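Pollen allergen Phl p 6 (Phleum pratense, PDB 1NLX) is a major timothy grass pollen allergen that folds as a four-helix bundle and binds zinc in the crystal, its biological role being unsettled. Local coordinates at residues A[65-70]-A[93-98]. Sequence-based numbering, arbitrary orientation.
Sequences DEVYNA and EALRII. With ZN (zinc ion), chain B.
Val-67 and Ala-94 mark the place where two antiparallel helices come together, their CA atoms 5.2 Å apart. The axes of 65-70 and 93-98 approach to 9.0 Å, with 159° between their N-to-C directions, and no hydrogen bond links them: the contact is made by apolar side chains. Val-67 is at its centre, touching Ala-94, Leu-95 and Ile-98. Its CB lies against the methyl of Ala-94, CB to CB 3.7 Å, and the small alanine lets the valine come close to the facing backbone. CG1 of Val-67, anti to its own carbonyl carbon, reaches past this methyl to the next turn, where it meets CG1 of Ile-98 at 4.0 Å, the two side chains crossing at a slant. The other branch, CG2, makes a looser contact with CD1 of Leu-95 at 4.5 Å. One turn beyond Val-67, the methyl of Ala-70 faces the same Ala-94, CB to CB 4.2 Å, so that a single methyl on 93-98 serves two successive turns of 65-70. Glu-93 instead takes part in metal binding: its chain is extended beyond CG and brings OE1 to 2.2 Å from the zinc ion, with OE2 farther off at 3.1 Å. His-105 of the same chain and His-90 of a second subunit also bind this zinc, making the site a bridge between subunits. That subunit also packs its Ile-97 on Ala-94 and its Val-104 on Ala-70. Within the four-helix bundle the contact pairs helix 60-76 with helix 80-99, consecutive in the chain; Leu-95 and Ile-98 extend the packing to Ile-12 of helix 5-25, while Tyr-68 touches Val-15 of that helix and Ser-46 of helix 31-56.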
# COMPACT_ATOMS: atom_id res chain seq x y z
N ASP A 65 -2.70 13.36 -28.73
CA ASP A 65 -3.23 12.02 -28.53
C ASP A 65 -4.31 12.05 -27.43
O ASP A 65 -5.31 11.33 -27.52
CB ASP A 65 -2.10 11.04 -28.17
CG ASP A 65 -1.16 10.77 -29.37
OD1 ASP A 65 -1.64 10.31 -30.45
OD2 ASP A 65 0.07 11.00 -29.24
N GLU A 66 -4.14 12.90 -26.43
CA GLU A 66 -5.10 13.03 -25.35
C GLU A 66 -6.47 13.52 -25.80
O GLU A 66 -7.49 12.98 -25.36
CB GLU A 66 -4.61 14.00 -24.29
CG GLU A 66 -4.34 13.38 -22.95
CD GLU A 66 -5.57 12.79 -22.31
OE1 GLU A 66 -6.55 13.52 -22.09
OE2 GLU A 66 -5.54 11.58 -22.02
N VAL A 67 -6.52 14.54 -26.65
CA VAL A 67 -7.81 15.05 -27.08
C VAL A 67 -8.45 14.05 -28.02
O VAL A 67 -9.66 13.97 -28.09
CB VAL A 67 -7.74 16.44 -27.77
CG1 VAL A 67 -6.62 17.25 -27.16
CG2 VAL A 67 -7.57 16.30 -29.26
N TYR A 68 -7.62 13.30 -28.74
CA TYR A 68 -8.16 12.28 -29.63
C TYR A 68 -8.75 11.19 -28.74
O TYR A 68 -9.89 10.78 -28.92
CB TYR A 68 -7.05 11.70 -30.52
CG TYR A 68 -6.61 12.62 -31.66
CD1 TYR A 68 -5.29 12.63 -32.11
CD2 TYR A 68 -7.53 13.44 -32.32
CE1 TYR A 68 -4.89 13.43 -33.17
CE2 TYR A 68 -7.14 14.24 -33.39
CZ TYR A 68 -5.83 14.24 -33.82
OH TYR A 68 -5.46 15.01 -34.90
N ASN A 69 -7.98 10.74 -27.74
CA ASN A 69 -8.44 9.71 -26.80
C ASN A 69 -9.69 10.15 -26.01
O ASN A 69 -10.58 9.34 -25.73
CB ASN A 69 -7.33 9.32 -25.82
CG ASN A 69 -6.18 8.57 -26.50
OD1 ASN A 69 -6.41 7.65 -27.29
ND2 ASN A 69 -4.94 8.96 -26.18
N ALA A 70 -9.75 11.42 -25.65
CA ALA A 70 -10.90 11.93 -24.94
C ALA A 70 -12.14 11.69 -25.79
O ALA A 70 -13.12 11.11 -25.32
CB ALA A 70 -10.74 13.41 -24.67
N GLU A 93 -14.01 20.59 -26.80
CA GLU A 93 -13.59 21.11 -25.51
C GLU A 93 -12.15 20.74 -25.18
O GLU A 93 -11.35 21.60 -24.80
CB GLU A 93 -14.55 20.64 -24.40
CG GLU A 93 -15.89 21.36 -24.47
CD GLU A 93 -16.84 21.12 -23.28
OE1 GLU A 93 -17.92 21.76 -23.28
OE2 GLU A 93 -16.53 20.32 -22.36
N ALA A 94 -11.80 19.47 -25.35
CA ALA A 94 -10.44 19.04 -25.05
C ALA A 94 -9.43 19.84 -25.85
O ALA A 94 -8.37 20.19 -25.34
CB ALA A 94 -10.28 17.57 -25.35
N LEU A 95 -9.75 20.14 -27.11
CA LEU A 95 -8.83 20.90 -27.94
C LEU A 95 -8.71 22.34 -27.39
O LEU A 95 -7.61 22.90 -27.36
CB LEU A 95 -9.31 20.93 -29.39
CG LEU A 95 -8.27 21.50 -30.35
CD1 LEU A 95 -7.04 20.60 -30.34
CD2 LEU A 95 -8.84 21.61 -31.74
N ARG A 96 -9.82 22.93 -26.97
CA ARG A 96 -9.79 24.28 -26.42
C ARG A 96 -8.93 24.32 -25.17
O ARG A 96 -8.18 25.27 -24.95
CB ARG A 96 -11.20 24.76 -26.09
CG ARG A 96 -11.87 25.48 -27.24
CD ARG A 96 -13.33 25.62 -26.97
NE ARG A 96 -14.09 25.40 -28.19
CZ ARG A 96 -15.28 24.81 -28.23
NH1 ARG A 96 -15.91 24.64 -29.40
NH2 ARG A 96 -15.84 24.39 -27.10
N ILE A 97 -9.03 23.27 -24.36
CA ILE A 97 -8.23 23.21 -23.16
C ILE A 97 -6.76 23.15 -23.53
O ILE A 97 -5.94 23.91 -23.01
CB ILE A 97 -8.59 21.97 -22.33
CG1 ILE A 97 -9.93 22.23 -21.63
CG2 ILE A 97 -7.48 21.63 -21.37
CD1 ILE A 97 -10.51 21.04 -20.94
N ILE A 98 -6.42 22.25 -24.44
CA ILE A 98 -5.04 22.11 -24.88
C ILE A 98 -4.54 23.43 -25.47
O ILE A 98 -3.37 23.77 -25.33
CB ILE A 98 -4.93 20.93 -25.89
CG1 ILE A 98 -4.24 19.75 -25.21
CG2 ILE A 98 -4.17 21.33 -27.14
CD1 ILE A 98 -4.92 19.30 -23.98
ZN ZN B . -19.43 21.36 -21.79